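Local coordinates for uncharacterized protein (Arthrobacter sp., PDB 3KOP) that is of unknown function but adopts a cyclophilin-like fold and forms an assembly of six copies of the chain, at residues Y23-L28 with T180-E185; L38-V43 with F152-E157; R68-N73 with A130-R135; F100-N105 with G145-N150. All coordinates share one frame; numbering follows the deposited sequence.

Overall arrangement
After the N-terminal helix 4-19, the chain enters the sheet with strand 23-28, which contact 1 joins to the last strand, 178-183, so that almost the whole fold lies between its two halves. Within that span, contact 2 ties the end of strand 33-39 to strand 145-157 and encloses the two remaining contacts. Contact 3 pairs strand 70-76 with strand 125-132; contact 4 brings strand 96-103 against the start of strand 145-157. These two cross along the chain, their segments alternating, and touch where Ala130 meets Phe100. Contacts 1, 2 and 3 also touch one another through Ile24, Leu39, Ile26, Val131 and Ile155, whereas contact 4 lies about 23 Å from contact 1, centre to centre.

Contact 1: Y23-L28 with T180-E185; sequences YINITL and TFSRAE
Ile26 and Phe181 form the tight side of this antiparallel strand pair, lying alongside each other as a non-hydrogen-bonded pair. Ile26 CG1 reaches Phe181 CD2 at 3.8 Å, its CG2 sits over one face of the ring, and Ile24 CD1 meets the ring edge. Branched and aromatic residues suit this buried face, which strand 125-132 covers through Val131 and Leu129. Five backbone hydrogen bonds join the two segments, among them Asn25 N to Ser182 O (2.8 Å) and Thr180 N to Thr27 O (2.8 Å).

The other face, with Asn25, Ser182, Thr27 and Thr180, is looser and watered. With OG set between the backbone N and the carbonyl carbon (chi1 61°), Ser182 shares one water with Asn25 ND2 and Arg183 O, and another with Thr27 OG1 and Thr180 O. Thr27 OG1 also bonds Thr34, and Thr180 OG1 bonds Ser58. Small polar side chains thus let solvent link the strands on one face, while hydrocarbon joins them to the core on the other.

Contact 2: L38-V43 with F152-E157; sequences LLLDDV and FATIVE
The ring of Phe152 receives Leu39 at its edge, where CD1 approaches Phe152 CD2 at 4.0 Å, the two side chains crossing obliquely. Leu39 CD1 also lies 4.0 Å from Ala153 CB, filling the angle between ring and strand; the short alanine suits a spot where Ala153 CB is already 3.2 Å from Leu38 O. Helix 45-54 packs on the ring through Thr47 and Val51.

Phe152 and Ala153 both face Val97 of the neighbouring strand, a classic beta bulge in strand 145-157. Strand 33-39 pairs with it antiparallel through Leu38 N to Thr154 O and the return bond. Beyond, Leu40 centres an inverse gamma turn as the chain leaves the sheet. Leu40 N still gives a bond to Phe152 O (2.8 Å, 167° at the hydrogen), from above the carbonyl plane. With CG beside its own backbone N (chi1 -63°), Leu40 brings CD1 to 3.8 Å from Ala153 N. On the face opposite Leu39, Leu38 CB touches Val156 CG1 at 4.1 Å.

Contact 3: R68-N73 with A130-R135; sequences RNEIYN and AVFYGR
An antiparallel strand pair that runs out into an inverse gamma turn at Asn69 and a loop at 133-135 brings Asn69 against Tyr133, at a place where the subunits of the assembly meet. Asn69 CB stands 3.9 Å above the centre of the Tyr133 ring, a CH-pi contact, and the amide and ring planes are 72° apart. The ring reaches this place because its CG lies between the backbone N and the carbonyl carbon (chi1 65°). Tyr133 N bonds Asn69 O at 2.9 Å, and Asn69 ND2 makes a weak bond to Arg135 O. Gly134 suits its position, since a side chain there would strike Asn69 CG.

The Tyr133 hydroxyl bonds His63 of its own chain and Lys65 of a neighbouring subunit, while Asn69 OD1 takes a second bond from that lysine and ND2 bonds Ser111 of the same neighbour. A leucine here has neither ring face nor hydroxyl, which would probably cost Asn69 CB its CH-pi contact and leave His63 and that lysine without this shared partner.

Glu70 CG lies over the Phe132 ring toward its rim, the carboxylate and ring planes 9° apart. Hydrogen-bonded Ile71-Val131 between non-hydrogen-bonded Glu70-Phe132 and Tyr72-Ala130 is the alternation that defines antiparallel strands, here in a cyclophilin-like fold.

Contact 4: F100-N105 with G145-N150; sequences FTFTSN and GWVPGN
The rings of Phe100 and Phe102 both reach the 145-150 segment from one strand, the first meeting its backbone and the second a side chain. Phe100 CE2 lies 3.4 Å from Val147 O, which sits in the plane of the ring at its edge, where the slightly positive C-H groups suit a carbonyl. Phe100 CE2 also comes to 3.3 Å from Gly149 CA, and Phe100 CD2 to 3.4 Å from Pro148 O. Gly149 suits its place, because a CB there would run into Phe100 CZ. The ring reaches the backbone with CG beside its own N (chi1 -51°).

Strands 96-103 and 145-157 are neighbours in the sheet of this cyclophilin-like fold, yet no hydrogen bond joins the two segments. Side chains bridge them where Val147 breaks the regular strand. In the conformer described, Phe102 crosses Val147 at about a right angle, with Val147 CG1 at the ring edge, 3.7 Å from Phe102 CZ. Val147 CG1 is also 4.0 Å from Phe100 CD2, so one methyl serves both rings, and a compact apolar valine suits the spot.

A serine in place of Phe100 has no ring, and would probably leave a gap beside Gly149 and Val147 CG1 with less support. Ala130 and Leu139 pack against Phe100 as well, and farther along Trp146 meets its counterparts in two neighbouring subunits.

Contact 1: Y23-L28 with T180-E185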
loop_
_atom_site.group_PDB
_atom_site.type_symbol
_atom_site.label_atom_id
_atom_site.label_comp_id
_atom_site.label_asym_id
_atom_site.label_seq_id
_atom_site.Cartn_x
_atom_site.Cartn_y
_atom_site.Cartn_z
ATOM N N TYR F 23 -24.795 -14.937 -20.102
ATOM C CA TYR F 23 -23.470 -14.672 -20.604
ATOM C C TYR F 23 -23.447 -13.428 -21.462
ATOM O O TYR F 23 -24.473 -13.038 -22.085
ATOM C CB TYR F 23 -22.976 -15.865 -21.431
ATOM C CG TYR F 23 -22.858 -17.127 -20.625
ATOM C CD1 TYR F 23 -21.664 -17.473 -19.997
ATOM C CD2 TYR F 23 -23.965 -17.970 -20.446
ATOM C CE1 TYR F 23 -21.571 -18.637 -19.213
ATOM C CE2 TYR F 23 -23.863 -19.124 -19.660
ATOM C CZ TYR F 23 -22.676 -19.453 -19.077
ATOM O OH TYR F 23 -22.632 -20.594 -18.337
ATOM N N ILE F 24 -22.284 -12.792 -21.479
ATOM C CA ILE F 24 -22.035 -11.655 -22.360
ATOM C C ILE F 24 -20.840 -11.977 -23.256
ATOM O O ILE F 24 -19.939 -12.733 -22.878
ATOM C CB ILE F 24 -21.812 -10.346 -21.539
ATOM C CG1 ILE F 24 -20.584 -10.475 -20.605
ATOM C CG2 ILE F 24 -23.096 -10.010 -20.746
ATOM C CD1 ILE F 24 -20.133 -9.191 -19.950
ATOM N N ASN F 25 -20.881 -11.448 -24.459
ATOM C CA ASN F 25 -19.762 -11.446 -25.360
ATOM C C ASN F 25 -18.995 -10.143 -25.225
ATOM O O ASN F 25 -19.578 -9.053 -25.109
ATOM C CB ASN F 25 -20.243 -11.635 -26.799
ATOM C CG ASN F 25 -20.721 -13.029 -27.060
ATOM O OD1 ASN F 25 -20.152 -13.993 -26.527
ATOM N ND2 ASN F 25 -21.796 -13.165 -27.842
ATOM N N ILE F 26 -17.678 -10.260 -25.274
ATOM C CA ILE F 26 -16.786 -9.132 -25.166
ATOM C C ILE F 26 -15.867 -9.205 -26.379
ATOM O O ILE F 26 -15.133 -10.172 -26.543
ATOM C CB ILE F 26 -15.963 -9.163 -23.886
ATOM C CG1 ILE F 26 -16.861 -9.288 -22.654
ATOM C CG2 ILE F 26 -15.095 -7.910 -23.795
ATOM C CD1 ILE F 26 -16.095 -9.571 -21.306
ATOM N N THR F 27 -15.929 -8.175 -27.208
ATOM C CA THR F 27 -15.397 -8.226 -28.569
ATOM C C THR F 27 -14.543 -7.014 -28.854
ATOM O O THR F 27 -14.922 -5.891 -28.503
ATOM C CB THR F 27 -16.557 -8.240 -29.618
ATOM O OG1 THR F 27 -17.409 -9.377 -29.398
ATOM C CG2 THR F 27 -16.001 -8.288 -31.059
ATOM N N LEU F 28 -13.407 -7.257 -29.513
ATOM C CA LEU F 28 -12.609 -6.234 -30.139
ATOM C C LEU F 28 -12.958 -6.237 -31.624
ATOM O O LEU F 28 -12.721 -7.220 -32.330
ATOM C CB LEU F 28 -11.111 -6.500 -29.928
ATOM C CG LEU F 28 -10.626 -6.318 -28.490
ATOM C CD1 LEU F 28 -9.252 -6.977 -28.262
ATOM C CD2 LEU F 28 -10.581 -4.833 -28.122
ATOM N N THR F 180 -16.554 -3.889 -27.337
ATOM C CA THR F 180 -18.005 -4.032 -27.325
ATOM C C THR F 180 -18.484 -5.113 -26.365
ATOM O O THR F 180 -18.052 -6.273 -26.434
ATOM C CB THR F 180 -18.533 -4.317 -28.753
ATOM O OG1 THR F 180 -18.204 -3.204 -29.586
ATOM C CG2 THR F 180 -20.061 -4.509 -28.738
ATOM N N PHE F 181 -19.364 -4.716 -25.444
ATOM C CA PHE F 181 -20.057 -5.655 -24.593
ATOM C C PHE F 181 -21.486 -5.882 -25.117
ATOM O O PHE F 181 -22.239 -4.934 -25.334
ATOM C CB PHE F 181 -20.080 -5.155 -23.147
ATOM C CG PHE F 181 -18.689 -4.941 -22.537
ATOM C CD1 PHE F 181 -17.964 -3.806 -22.824
ATOM C CD2 PHE F 181 -18.159 -5.860 -21.625
ATOM C CE1 PHE F 181 -16.707 -3.598 -22.254
ATOM C CE2 PHE F 181 -16.924 -5.651 -21.049
ATOM C CZ PHE F 181 -16.200 -4.511 -21.361
ATOM N N SER F 182 -21.862 -7.148 -25.268
ATOM C CA SER F 182 -23.175 -7.507 -25.845
ATOM C C SER F 182 -23.720 -8.753 -25.165
ATOM O O SER F 182 -22.974 -9.534 -24.576
ATOM C CB SER F 182 -23.051 -7.745 -27.357
ATOM O OG SER F 182 -22.159 -8.833 -27.662
ATOM N N ARG F 183 -25.031 -8.950 -25.261
ATOM C CA ARG F 183 -25.648 -10.151 -24.713
ATOM C C ARG F 183 -25.344 -11.361 -25.602
ATOM O O ARG F 183 -25.391 -11.257 -26.845
ATOM C CB ARG F 183 -27.154 -9.977 -24.621
ATOM C CG ARG F 183 -27.583 -8.858 -23.734
ATOM C CD ARG F 183 -29.082 -8.616 -23.879
ATOM N NE ARG F 183 -29.462 -7.461 -23.107
ATOM C CZ ARG F 183 -30.628 -6.842 -23.191
ATOM N NH1 ARG F 183 -31.565 -7.258 -24.049
ATOM N NH2 ARG F 183 -30.856 -5.791 -22.429
ATOM N N ALA F 184 -25.014 -12.481 -24.960
ATOM C CA ALA F 184 -24.718 -13.734 -25.666
ATOM C C ALA F 184 -26.008 -14.517 -25.800
ATOM O O ALA F 184 -26.750 -14.628 -24.823
ATOM C CB ALA F 184 -23.715 -14.555 -24.908
ATOM N N GLU F 185 -26.256 -15.039 -27.002
ATOM C CA GLU F 185 -27.452 -15.851 -27.339
ATOM C C GLU F 185 -27.585 -17.102 -26.464
ATOM O O GLU F 185 -26.602 -17.540 -25.850
ATOM C CB GLU F 185 -27.413 -16.256 -28.814
HETATM O O HOH W 1 -27.014 -15.464 -21.941
HETATM O O HOH W 2 -23.409 -10.960 -28.558
HETATM O O HOH W 3 -23.918 -15.127 -28.673
HETATM O O HOH W 4 -19.464 -8.104 -28.032
#

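Contact 2: L38-V43 with F152-E157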
loop_
_atom_site.group_PDB
_atom_site.type_symbol
_atom_site.label_atom_id
_atom_site.label_comp_id
_atom_site.label_asym_id
_atom_site.label_seq_id
_atom_site.Cartn_x
_atom_site.Cartn_y
_atom_site.Cartn_z
ATOM N N LEU F 38 -19.315 -15.180 -18.081
ATOM C CA LEU F 38 -20.433 -15.466 -17.238
ATOM C C LEU F 38 -20.708 -14.262 -16.379
ATOM O O LEU F 38 -19.829 -13.742 -15.706
ATOM C CB LEU F 38 -20.120 -16.644 -16.344
ATOM C CG LEU F 38 -21.085 -16.929 -15.217
ATOM C CD1 LEU F 38 -22.418 -17.515 -15.833
ATOM C CD2 LEU F 38 -20.447 -17.879 -14.211
ATOM N N LEU F 39 -21.971 -13.862 -16.355
ATOM C CA LEU F 39 -22.385 -12.749 -15.553
ATOM C C LEU F 39 -22.608 -13.217 -14.117
ATOM O O LEU F 39 -23.254 -14.220 -13.908
ATOM C CB LEU F 39 -23.664 -12.211 -16.158
ATOM C CG LEU F 39 -23.788 -10.759 -16.405
ATOM C CD1 LEU F 39 -22.570 -10.184 -17.130
ATOM C CD2 LEU F 39 -25.091 -10.508 -17.217
ATOM N N LEU F 40 -22.066 -12.487 -13.137
ATOM C CA LEU F 40 -22.038 -12.948 -11.751
ATOM C C LEU F 40 -23.293 -12.471 -10.998
ATOM O O LEU F 40 -23.234 -11.621 -10.092
ATOM C CB LEU F 40 -20.748 -12.511 -11.051
ATOM C CG LEU F 40 -19.440 -13.073 -11.634
ATOM C CD1 LEU F 40 -18.275 -12.436 -10.869
ATOM C CD2 LEU F 40 -19.357 -14.650 -11.642
ATOM N N ASP F 41 -24.432 -13.033 -11.415
ATOM C CA ASP F 41 -25.741 -12.701 -10.825
ATOM C C ASP F 41 -25.844 -13.098 -9.374
ATOM O O ASP F 41 -26.614 -12.488 -8.640
ATOM C CB ASP F 41 -26.873 -13.339 -11.639
ATOM C CG ASP F 41 -27.134 -12.602 -12.921
ATOM O OD1 ASP F 41 -27.354 -11.397 -12.834
ATOM O OD2 ASP F 41 -27.135 -13.206 -14.002
ATOM N N ASP F 42 -25.073 -14.101 -8.948
ATOM C CA ASP F 42 -25.042 -14.491 -7.527
ATOM C C ASP F 42 -24.356 -13.448 -6.617
ATOM O O ASP F 42 -24.942 -12.999 -5.664
ATOM C CB ASP F 42 -24.441 -15.903 -7.317
ATOM C CG ASP F 42 -23.022 -16.090 -7.905
ATOM O OD1 ASP F 42 -22.459 -15.238 -8.669
ATOM O OD2 ASP F 42 -22.462 -17.171 -7.602
ATOM N N VAL F 43 -23.148 -13.019 -6.948
ATOM C CA VAL F 43 -22.380 -12.129 -6.062
ATOM C C VAL F 43 -22.350 -10.651 -6.487
ATOM O O VAL F 43 -21.974 -9.795 -5.698
ATOM C CB VAL F 43 -20.930 -12.681 -5.860
ATOM C CG1 VAL F 43 -20.978 -14.083 -5.239
ATOM C CG2 VAL F 43 -20.126 -12.665 -7.180
ATOM N N PHE F 152 -17.985 -8.203 -11.955
ATOM C CA PHE F 152 -19.369 -8.594 -12.289
ATOM C C PHE F 152 -19.488 -9.698 -13.340
ATOM O O PHE F 152 -20.589 -10.165 -13.634
ATOM C CB PHE F 152 -20.185 -7.347 -12.725
ATOM C CG PHE F 152 -19.878 -6.862 -14.125
ATOM C CD1 PHE F 152 -18.868 -5.923 -14.349
ATOM C CD2 PHE F 152 -20.606 -7.327 -15.214
ATOM C CE1 PHE F 152 -18.587 -5.476 -15.595
ATOM C CE2 PHE F 152 -20.303 -6.879 -16.488
ATOM C CZ PHE F 152 -19.295 -5.958 -16.678
ATOM N N ALA F 153 -18.364 -10.112 -13.897
ATOM C CA ALA F 153 -18.340 -11.203 -14.835
ATOM C C ALA F 153 -16.981 -11.861 -14.856
ATOM O O ALA F 153 -15.959 -11.266 -14.415
ATOM C CB ALA F 153 -18.737 -10.750 -16.217
ATOM N N THR F 154 -16.977 -13.100 -15.319
ATOM C CA THR F 154 -15.740 -13.840 -15.440
ATOM C C THR F 154 -15.679 -14.551 -16.774
ATOM O O THR F 154 -16.628 -15.233 -17.201
ATOM C CB THR F 154 -15.547 -14.812 -14.275
ATOM O OG1 THR F 154 -14.174 -15.206 -14.237
ATOM C CG2 THR F 154 -16.457 -16.047 -14.411
ATOM N N ILE F 155 -14.565 -14.337 -17.472
ATOM C CA ILE F 155 -14.376 -14.897 -18.819
ATOM C C ILE F 155 -14.268 -16.415 -18.730
ATOM O O ILE F 155 -13.403 -16.949 -18.033
ATOM C CB ILE F 155 -13.187 -14.234 -19.552
ATOM C CG1 ILE F 155 -13.480 -12.731 -19.748
ATOM C CG2 ILE F 155 -12.947 -14.894 -20.931
ATOM C CD1 ILE F 155 -12.291 -11.924 -20.214
ATOM N N VAL F 156 -15.161 -17.112 -19.438
ATOM C CA VAL F 156 -15.178 -18.566 -19.455
ATOM C C VAL F 156 -14.785 -19.190 -20.803
ATOM O O VAL F 156 -14.505 -20.373 -20.871
ATOM C CB VAL F 156 -16.570 -19.134 -19.001
ATOM C CG1 VAL F 156 -16.823 -18.815 -17.532
ATOM C CG2 VAL F 156 -17.704 -18.611 -19.885
ATOM N N GLU F 157 -14.759 -18.408 -21.877
ATOM C CA GLU F 157 -14.291 -18.884 -23.154
ATOM C C GLU F 157 -13.505 -17.801 -23.835
ATOM O O GLU F 157 -13.922 -16.635 -23.840
ATOM C CB GLU F 157 -15.450 -19.191 -24.099
ATOM C CG GLU F 157 -16.327 -20.325 -23.757
ATOM C CD GLU F 157 -17.446 -20.477 -24.793
ATOM O OE1 GLU F 157 -17.289 -19.991 -25.939
ATOM O OE2 GLU F 157 -18.484 -21.076 -24.446
#

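Contact 3: R68-N73 with A130-R135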
loop_
_atom_site.group_PDB
_atom_site.type_symbol
_atom_site.label_atom_id
_atom_site.label_comp_id
_atom_site.label_asym_id
_atom_site.label_seq_id
_atom_site.Cartn_x
_atom_site.Cartn_y
_atom_site.Cartn_z
ATOM N N ARG F 68 -2.186 -2.433 -14.999
ATOM C CA ARG F 68 -1.362 -3.446 -15.607
ATOM C C ARG F 68 -2.019 -4.241 -16.713
ATOM O O ARG F 68 -2.102 -3.718 -17.821
ATOM C CB ARG F 68 -0.630 -4.323 -14.592
ATOM C CG ARG F 68 0.638 -4.884 -15.246
ATOM C CD ARG F 68 1.350 -5.642 -14.258
ATOM N NE ARG F 68 2.662 -6.049 -14.695
ATOM C CZ ARG F 68 3.442 -6.837 -13.982
ATOM N NH1 ARG F 68 3.013 -7.265 -12.811
ATOM N NH2 ARG F 68 4.659 -7.175 -14.422
ATOM N N ASN F 69 -2.459 -5.482 -16.463
ATOM C CA ASN F 69 -2.990 -6.327 -17.534
ATOM C C ASN F 69 -4.467 -6.091 -17.755
ATOM O O ASN F 69 -5.330 -6.957 -17.510
ATOM C CB ASN F 69 -2.643 -7.776 -17.274
ATOM C CG ASN F 69 -1.149 -7.996 -17.243
ATOM O OD1 ASN F 69 -0.485 -7.749 -18.246
ATOM N ND2 ASN F 69 -0.610 -8.393 -16.097
ATOM N N GLU F 70 -4.733 -4.889 -18.234
ATOM C CA GLU F 70 -6.080 -4.357 -18.365
ATOM C C GLU F 70 -6.334 -3.684 -19.732
ATOM O O GLU F 70 -5.497 -2.901 -20.222
ATOM C CB GLU F 70 -6.277 -3.290 -17.310
ATOM C CG GLU F 70 -7.674 -2.718 -17.314
ATOM C CD GLU F 70 -7.805 -1.370 -16.630
ATOM O OE1 GLU F 70 -6.782 -0.639 -16.523
ATOM O OE2 GLU F 70 -8.972 -1.049 -16.246
ATOM N N ILE F 71 -7.514 -3.936 -20.304
ATOM C CA ILE F 71 -8.061 -3.050 -21.340
ATOM C C ILE F 71 -9.435 -2.599 -20.854
ATOM O O ILE F 71 -10.035 -3.239 -20.008
ATOM C CB ILE F 71 -8.151 -3.688 -22.764
ATOM C CG1 ILE F 71 -9.000 -4.970 -22.770
ATOM C CG2 ILE F 71 -6.760 -3.906 -23.328
ATOM C CD1 ILE F 71 -9.600 -5.373 -24.171
ATOM N N TYR F 72 -9.920 -1.474 -21.379
ATOM C CA TYR F 72 -11.204 -0.963 -20.926
ATOM C C TYR F 72 -11.794 0.017 -21.943
ATOM O O TYR F 72 -11.105 0.443 -22.877
ATOM C CB TYR F 72 -11.058 -0.296 -19.568
ATOM C CG TYR F 72 -10.191 0.924 -19.583
ATOM C CD1 TYR F 72 -8.798 0.818 -19.503
ATOM C CD2 TYR F 72 -10.758 2.211 -19.729
ATOM C CE1 TYR F 72 -7.998 1.940 -19.523
ATOM C CE2 TYR F 72 -9.947 3.351 -19.750
ATOM C CZ TYR F 72 -8.573 3.200 -19.654
ATOM O OH TYR F 72 -7.744 4.282 -19.676
ATOM N N ASN F 73 -13.076 0.322 -21.782
ATOM C CA ASN F 73 -13.690 1.414 -22.495
ATOM C C ASN F 73 -14.336 2.323 -21.465
ATOM O O ASN F 73 -14.394 1.987 -20.268
ATOM C CB ASN F 73 -14.655 0.914 -23.603
ATOM C CG ASN F 73 -15.945 0.265 -23.079
ATOM O OD1 ASN F 73 -16.299 0.400 -21.917
ATOM N ND2 ASN F 73 -16.652 -0.455 -23.965
ATOM N N ALA F 130 -14.050 -2.833 -17.788
ATOM C CA ALA F 130 -12.673 -3.304 -17.887
ATOM C C ALA F 130 -12.566 -4.814 -17.911
ATOM O O ALA F 130 -13.325 -5.523 -17.241
ATOM C CB ALA F 130 -11.794 -2.715 -16.726
ATOM N N VAL F 131 -11.580 -5.281 -18.670
ATOM C CA VAL F 131 -11.240 -6.671 -18.793
ATOM C C VAL F 131 -9.796 -6.848 -18.327
ATOM O O VAL F 131 -8.895 -6.164 -18.805
ATOM C CB VAL F 131 -11.357 -7.130 -20.264
ATOM C CG1 VAL F 131 -10.743 -8.524 -20.476
ATOM C CG2 VAL F 131 -12.821 -7.129 -20.683
ATOM N N PHE F 132 -9.600 -7.757 -17.384
ATOM C CA PHE F 132 -8.267 -8.119 -16.955
ATOM C C PHE F 132 -7.816 -9.418 -17.601
ATOM O O PHE F 132 -8.499 -10.441 -17.520
ATOM C CB PHE F 132 -8.214 -8.133 -15.437
ATOM C CG PHE F 132 -8.275 -6.786 -14.881
ATOM C CD1 PHE F 132 -7.103 -6.052 -14.705
ATOM C CD2 PHE F 132 -9.485 -6.207 -14.600
ATOM C CE1 PHE F 132 -7.151 -4.773 -14.190
ATOM C CE2 PHE F 132 -9.546 -4.914 -14.127
ATOM C CZ PHE F 132 -8.386 -4.206 -13.901
ATOM N N TYR F 133 -6.712 -9.342 -18.327
ATOM C CA TYR F 133 -6.266 -10.462 -19.176
ATOM C C TYR F 133 -5.043 -11.165 -18.644
ATOM O O TYR F 133 -4.655 -12.170 -19.190
ATOM C CB TYR F 133 -6.029 -10.006 -20.612
ATOM C CG TYR F 133 -4.902 -9.027 -20.818
ATOM C CD1 TYR F 133 -3.615 -9.467 -21.103
ATOM C CD2 TYR F 133 -5.134 -7.639 -20.773
ATOM C CE1 TYR F 133 -2.560 -8.561 -21.310
ATOM C CE2 TYR F 133 -4.098 -6.731 -20.985
ATOM C CZ TYR F 133 -2.814 -7.205 -21.257
ATOM O OH TYR F 133 -1.799 -6.320 -21.476
ATOM N N GLY F 134 -4.441 -10.645 -17.582
ATOM C CA GLY F 134 -3.261 -11.255 -16.942
ATOM C C GLY F 134 -3.338 -11.032 -15.442
ATOM O O GLY F 134 -4.348 -10.495 -14.933
ATOM N N ARG F 135 -2.283 -11.405 -14.722
ATOM C CA ARG F 135 -2.273 -11.391 -13.264
ATOM C C ARG F 135 -1.331 -10.304 -12.705
ATOM O O ARG F 135 -0.716 -9.551 -13.456
ATOM C CB ARG F 135 -1.876 -12.766 -12.676
ATOM C CG ARG F 135 -0.457 -13.252 -13.045
ATOM C CD ARG F 135 -0.111 -14.545 -12.288
ATOM N NE ARG F 135 -0.080 -14.275 -10.854
ATOM C CZ ARG F 135 -0.355 -15.170 -9.911
ATOM N NH1 ARG F 135 -0.680 -16.437 -10.243
ATOM N NH2 ARG F 135 -0.337 -14.804 -8.622
#

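Contact 4: F100-N105 with G145-N150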
loop_
_atom_site.group_PDB
_atom_site.type_symbol
_atom_site.label_atom_id
_atom_site.label_comp_id
_atom_site.label_asym_id
_atom_site.label_seq_id
_atom_site.Cartn_x
_atom_site.Cartn_y
_atom_site.Cartn_z
ATOM N N PHE F 100 -16.514 0.256 -12.938
ATOM C CA PHE F 100 -16.180 1.400 -12.101
ATOM C C PHE F 100 -17.080 2.570 -12.460
ATOM O O PHE F 100 -17.316 2.850 -13.664
ATOM C CB PHE F 100 -14.748 1.899 -12.364
ATOM C CG PHE F 100 -13.681 0.831 -12.308
ATOM C CD1 PHE F 100 -13.422 -0.000 -13.415
ATOM C CD2 PHE F 100 -12.879 0.697 -11.183
ATOM C CE1 PHE F 100 -12.415 -0.946 -13.375
ATOM C CE2 PHE F 100 -11.837 -0.255 -11.155
ATOM C CZ PHE F 100 -11.627 -1.073 -12.229
ATOM N N THR F 101 -17.538 3.274 -11.432
ATOM C CA THR F 101 -18.236 4.565 -11.603
ATOM C C THR F 101 -17.237 5.691 -11.335
ATOM O O THR F 101 -16.610 5.717 -10.278
ATOM C CB THR F 101 -19.399 4.665 -10.607
ATOM O OG1 THR F 101 -20.349 3.622 -10.889
ATOM C CG2 THR F 101 -20.080 6.034 -10.648
ATOM N N PHE F 102 -17.067 6.575 -12.312
ATOM C CA PHE F 102 -16.219 7.752 -12.189
ATOM C C PHE F 102 -17.032 9.013 -12.492
ATOM O O PHE F 102 -18.158 8.933 -12.994
ATOM C CB PHE F 102 -15.073 7.662 -13.201
ATOM C CG PHE F 102 -14.071 6.605 -12.892
ATOM C CD1 PHE F 102 -13.320 6.661 -11.709
ATOM C CD2 PHE F 102 -13.839 5.565 -13.781
ATOM C CE1 PHE F 102 -12.362 5.663 -11.418
ATOM C CE2 PHE F 102 -12.886 4.585 -13.506
ATOM C CZ PHE F 102 -12.151 4.631 -12.313
ATOM N N THR F 103 -16.450 10.174 -12.208
ATOM C CA THR F 103 -16.985 11.455 -12.712
ATOM C C THR F 103 -16.024 12.015 -13.763
ATOM O O THR F 103 -14.932 11.476 -13.954
ATOM C CB THR F 103 -17.134 12.459 -11.597
ATOM O OG1 THR F 103 -15.830 12.843 -11.158
ATOM C CG2 THR F 103 -17.899 11.833 -10.430
ATOM N N SER F 104 -16.427 13.075 -14.460
ATOM C CA SER F 104 -15.538 13.749 -15.431
ATOM C C SER F 104 -14.197 14.187 -14.811
ATOM O O SER F 104 -13.164 14.251 -15.509
ATOM C CB SER F 104 -16.223 14.990 -16.000
ATOM O OG SER F 104 -17.624 14.816 -15.996
ATOM N N ASN F 105 -14.235 14.514 -13.516
ATOM C CA ASN F 105 -13.046 14.940 -12.761
ATOM C C ASN F 105 -12.024 13.842 -12.530
ATOM O O ASN F 105 -10.819 14.121 -12.461
ATOM C CB ASN F 105 -13.442 15.515 -11.397
ATOM C CG ASN F 105 -13.821 16.964 -11.476
ATOM O OD1 ASN F 105 -14.892 17.360 -11.023
ATOM N ND2 ASN F 105 -12.941 17.776 -12.070
ATOM N N GLY F 145 -5.157 6.939 -5.004
ATOM C CA GLY F 145 -4.860 5.745 -4.198
ATOM C C GLY F 145 -5.600 4.554 -4.765
ATOM O O GLY F 145 -5.586 4.352 -5.970
ATOM N N TRP F 146 -6.271 3.791 -3.906
ATOM C CA TRP F 146 -6.993 2.611 -4.319
ATOM C C TRP F 146 -8.256 2.970 -5.113
ATOM O O TRP F 146 -8.961 3.912 -4.760
ATOM C CB TRP F 146 -7.364 1.750 -3.096
ATOM C CG TRP F 146 -6.191 1.202 -2.345
ATOM C CD1 TRP F 146 -5.747 1.605 -1.104
ATOM C CD2 TRP F 146 -5.337 0.108 -2.733
ATOM N NE1 TRP F 146 -4.666 0.854 -0.724
ATOM C CE2 TRP F 146 -4.369 -0.044 -1.714
ATOM C CE3 TRP F 146 -5.258 -0.709 -3.859
ATOM C CZ2 TRP F 146 -3.395 -1.044 -1.748
ATOM C CZ3 TRP F 146 -4.286 -1.712 -3.904
ATOM C CH2 TRP F 146 -3.360 -1.866 -2.854
ATOM N N VAL F 147 -8.489 2.241 -6.200
ATOM C CA VAL F 147 -9.638 2.418 -7.079
ATOM C C VAL F 147 -10.365 1.067 -7.235
ATOM O O VAL F 147 -10.186 0.380 -8.236
ATOM C CB VAL F 147 -9.170 2.875 -8.483
ATOM C CG1 VAL F 147 -10.371 3.221 -9.373
ATOM C CG2 VAL F 147 -8.173 4.055 -8.366
ATOM N N PRO F 148 -11.158 0.660 -6.246
ATOM C CA PRO F 148 -11.796 -0.637 -6.364
ATOM C C PRO F 148 -12.767 -0.743 -7.539
ATOM O O PRO F 148 -13.463 0.231 -7.866
ATOM C CB PRO F 148 -12.524 -0.818 -5.026
ATOM C CG PRO F 148 -12.042 0.305 -4.107
ATOM C CD PRO F 148 -11.525 1.382 -5.002
ATOM N N GLY F 149 -12.774 -1.906 -8.184
ATOM C CA GLY F 149 -13.698 -2.200 -9.257
ATOM C C GLY F 149 -14.698 -3.269 -8.827
ATOM O O GLY F 149 -14.345 -4.215 -8.122
ATOM N N ASN F 150 -15.956 -3.129 -9.267
ATOM C CA ASN F 150 -16.968 -4.196 -9.046
ATOM C C ASN F 150 -16.693 -5.332 -10.019
ATOM O O ASN F 150 -16.732 -5.128 -11.245
ATOM C CB ASN F 150 -18.416 -3.711 -9.313
ATOM C CG ASN F 150 -18.940 -2.709 -8.294
ATOM O OD1 ASN F 150 -18.229 -2.287 -7.383
ATOM N ND2 ASN F 150 -20.228 -2.362 -8.417
#